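Local structure of beta-Ala-His dipeptidase (Homo sapiens, 3DLJ) at residues A[222-227]-A[350-355]. The protein hydrolyses carnosine, anserine and other Xaa-His dipeptides as a secreted, homodimeric metallopeptidase of the M20 family that holds two zinc ions per subunit. Numbering follows the deposited sequence.
Sequences RGNSYF and KFSIRL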
loop_
_atom_site.group_PDB
_atom_site.type_symbol
_atom_site.label_atom_id
_atom_site.label_comp_id
_atom_site.label_asym_id
_atom_site.label_seq_id
_atom_site.Cartn_x
_atom_site.Cartn_y
_atom_site.Cartn_z
ATOM N N ARG A 222 -9.097 -3.002 -4.761
ATOM C CA ARG A 222 -10.174 -2.029 -4.886
ATOM C C ARG A 222 -9.647 -0.705 -5.441
ATOM O O ARG A 222 -8.467 -0.431 -5.354
ATOM C CB ARG A 222 -10.883 -1.819 -3.550
ATOM C CG ARG A 222 -11.691 -3.013 -3.086
ATOM C CD ARG A 222 -12.758 -2.580 -2.089
ATOM N NE ARG A 222 -12.159 -2.409 -0.774
ATOM C CZ ARG A 222 -12.804 -2.436 0.383
ATOM N NH1 ARG A 222 -14.139 -2.631 0.460
ATOM N NH2 ARG A 222 -12.088 -2.286 1.471
ATOM N N GLY A 223 -10.534 0.087 -6.043
ATOM C CA GLY A 223 -10.253 1.485 -6.329
ATOM C C GLY A 223 -10.423 2.338 -5.079
ATOM O O GLY A 223 -10.645 1.814 -3.973
ATOM N N ASN A 224 -10.298 3.655 -5.249
ATOM C CA ASN A 224 -10.527 4.580 -4.147
ATOM C C ASN A 224 -10.988 5.966 -4.590
ATOM O O ASN A 224 -10.679 6.413 -5.686
ATOM C CB ASN A 224 -9.303 4.693 -3.209
ATOM C CG ASN A 224 -9.708 5.107 -1.776
ATOM O OD1 ASN A 224 -10.892 5.204 -1.465
ATOM N ND2 ASN A 224 -8.736 5.338 -0.920
ATOM N N SER A 225 -11.747 6.632 -3.731
ATOM C CA SER A 225 -12.056 8.026 -3.939
ATOM C C SER A 225 -11.918 8.759 -2.596
ATOM O O SER A 225 -12.607 8.447 -1.626
ATOM C CB SER A 225 -13.436 8.181 -4.583
ATOM O OG SER A 225 -14.407 7.481 -3.833
ATOM N N TYR A 226 -10.982 9.696 -2.538
ATOM C CA TYR A 226 -10.707 10.438 -1.338
ATOM C C TYR A 226 -11.382 11.817 -1.406
ATOM O O TYR A 226 -11.168 12.573 -2.353
ATOM C CB TYR A 226 -9.184 10.564 -1.145
ATOM C CG TYR A 226 -8.799 10.703 0.322
ATOM C CD1 TYR A 226 -8.412 9.591 1.076
ATOM C CD2 TYR A 226 -8.869 11.955 0.961
ATOM C CE1 TYR A 226 -8.074 9.719 2.425
ATOM C CE2 TYR A 226 -8.539 12.096 2.294
ATOM C CZ TYR A 226 -8.147 10.982 3.019
ATOM O OH TYR A 226 -7.812 11.180 4.324
ATOM N N PHE A 227 -12.210 12.118 -0.406
ATOM C CA PHE A 227 -12.944 13.376 -0.347
ATOM C C PHE A 227 -12.457 14.264 0.794
ATOM O O PHE A 227 -12.094 13.790 1.864
ATOM C CB PHE A 227 -14.461 13.134 -0.233
ATOM C CG PHE A 227 -15.072 12.528 -1.475
ATOM C CD1 PHE A 227 -15.092 11.147 -1.657
ATOM C CD2 PHE A 227 -15.615 13.337 -2.459
ATOM C CE1 PHE A 227 -15.628 10.591 -2.803
ATOM C CE2 PHE A 227 -16.165 12.778 -3.616
ATOM C CZ PHE A 227 -16.164 11.400 -3.784
ATOM N N LYS A 350 -12.320 14.497 6.250
ATOM C CA LYS A 350 -11.679 13.570 5.304
ATOM C C LYS A 350 -12.319 12.203 5.368
ATOM O O LYS A 350 -12.515 11.630 6.453
ATOM C CB LYS A 350 -10.185 13.428 5.603
ATOM C CG LYS A 350 -9.459 14.727 5.951
ATOM C CD LYS A 350 -8.878 15.447 4.760
ATOM C CE LYS A 350 -8.306 16.788 5.222
ATOM N NZ LYS A 350 -6.830 16.718 5.466
ATOM N N PHE A 351 -12.640 11.670 4.198
ATOM C CA PHE A 351 -13.212 10.347 4.102
ATOM C C PHE A 351 -12.996 9.810 2.692
ATOM O O PHE A 351 -12.713 10.564 1.773
ATOM C CB PHE A 351 -14.716 10.351 4.480
ATOM C CG PHE A 351 -15.625 11.004 3.440
ATOM C CD1 PHE A 351 -16.208 10.241 2.430
ATOM C CD2 PHE A 351 -15.885 12.365 3.481
ATOM C CE1 PHE A 351 -17.055 10.813 1.488
ATOM C CE2 PHE A 351 -16.734 12.958 2.532
ATOM C CZ PHE A 351 -17.324 12.177 1.541
ATOM N N SER A 352 -13.117 8.503 2.536
ATOM C CA SER A 352 -12.920 7.901 1.231
ATOM C C SER A 352 -13.860 6.727 1.044
ATOM O O SER A 352 -14.335 6.134 2.001
ATOM C CB SER A 352 -11.446 7.478 1.019
ATOM O OG SER A 352 -11.004 6.580 2.025
ATOM N N ILE A 353 -14.114 6.415 -0.212
ATOM C CA ILE A 353 -14.922 5.290 -0.598
ATOM C C ILE A 353 -14.067 4.377 -1.479
ATOM O O ILE A 353 -13.579 4.781 -2.546
ATOM C CB ILE A 353 -16.209 5.757 -1.354
ATOM C CG1 ILE A 353 -17.019 6.741 -0.487
ATOM C CG2 ILE A 353 -17.060 4.570 -1.760
ATOM C CD1 ILE A 353 -18.194 7.415 -1.202
ATOM N N ARG A 354 -13.903 3.143 -1.033
ATOM C CA ARG A 354 -13.251 2.123 -1.817
ATOM C C ARG A 354 -14.171 1.669 -2.916
ATOM O O ARG A 354 -15.366 1.446 -2.699
ATOM C CB ARG A 354 -12.824 0.976 -0.912
ATOM C CG ARG A 354 -11.857 1.419 0.180
ATOM C CD ARG A 354 -10.416 1.586 -0.340
ATOM N NE ARG A 354 -9.506 2.093 0.700
ATOM C CZ ARG A 354 -8.213 2.387 0.513
ATOM N NH1 ARG A 354 -7.485 2.839 1.530
ATOM N NH2 ARG A 354 -7.647 2.228 -0.684
ATOM N N LEU A 355 -13.629 1.567 -4.124
ATOM C CA LEU A 355 -14.457 1.304 -5.280
ATOM C C LEU A 355 -14.249 -0.107 -5.796
ATOM O O LEU A 355 -13.160 -0.656 -5.694
ATOM C CB LEU A 355 -14.200 2.329 -6.372
ATOM C CG LEU A 355 -14.163 3.807 -5.963
ATOM C CD1 LEU A 355 -13.913 4.675 -7.209
ATOM C CD2 LEU A 355 -15.453 4.220 -5.325
#
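In the mixed sheet of the M20 lid domain, strand 216-232 pairs antiparallel with strand 346-355, and G223 to F227 lie against L355 to F351 as an example of how one ribbon serves two unlike faces. Backbone bonds join the hydrogen-bonded pairs G223-L355, S225-I353 and F227-F351, the straightest running from F227 N to F351 O (2.7 Å). I353 O is gripped twice, by S225 N and, on a lone pair in the carbonyl plane, by S225 OG at 3.1 Å; chi1 of 53° sets that hydroxyl between backbone N and carbonyl carbon.

The face of S225, F227, I353 and F351 is covered by helix 361-377. Here F227 CB sits over the F351 ring, 3.7 Å from its centroid, while the two rings, near parallel, are slid apart and barely overlap.

The face of N224, Y226, S352 and R354 is more polar. The amide of N224 stacks on the R354 guanidinium, planes 15° apart, with ND2 over its centre and 3.3 Å from CZ. R354 CB also lies over one face of the guanidinium of R222, the residue just before the strand, 3.5 Å from NE, and that NE is hydrogen-bonded to G426 O. An alanine in place of R354 would probably leave the N224 amide without its stacking partner and freer to turn. Farther along, S352 CB packs obliquely against Y226 CD1 (3.7 Å), and S352 OG is hydrogen-bonded with H328 NE2.

With the R354 side chain about 7 Å from that of the zinc ligand H456, the R354 end of this face probably lies beside the active site, an arrangement consistent with the lid sheet of M20 dipeptidases.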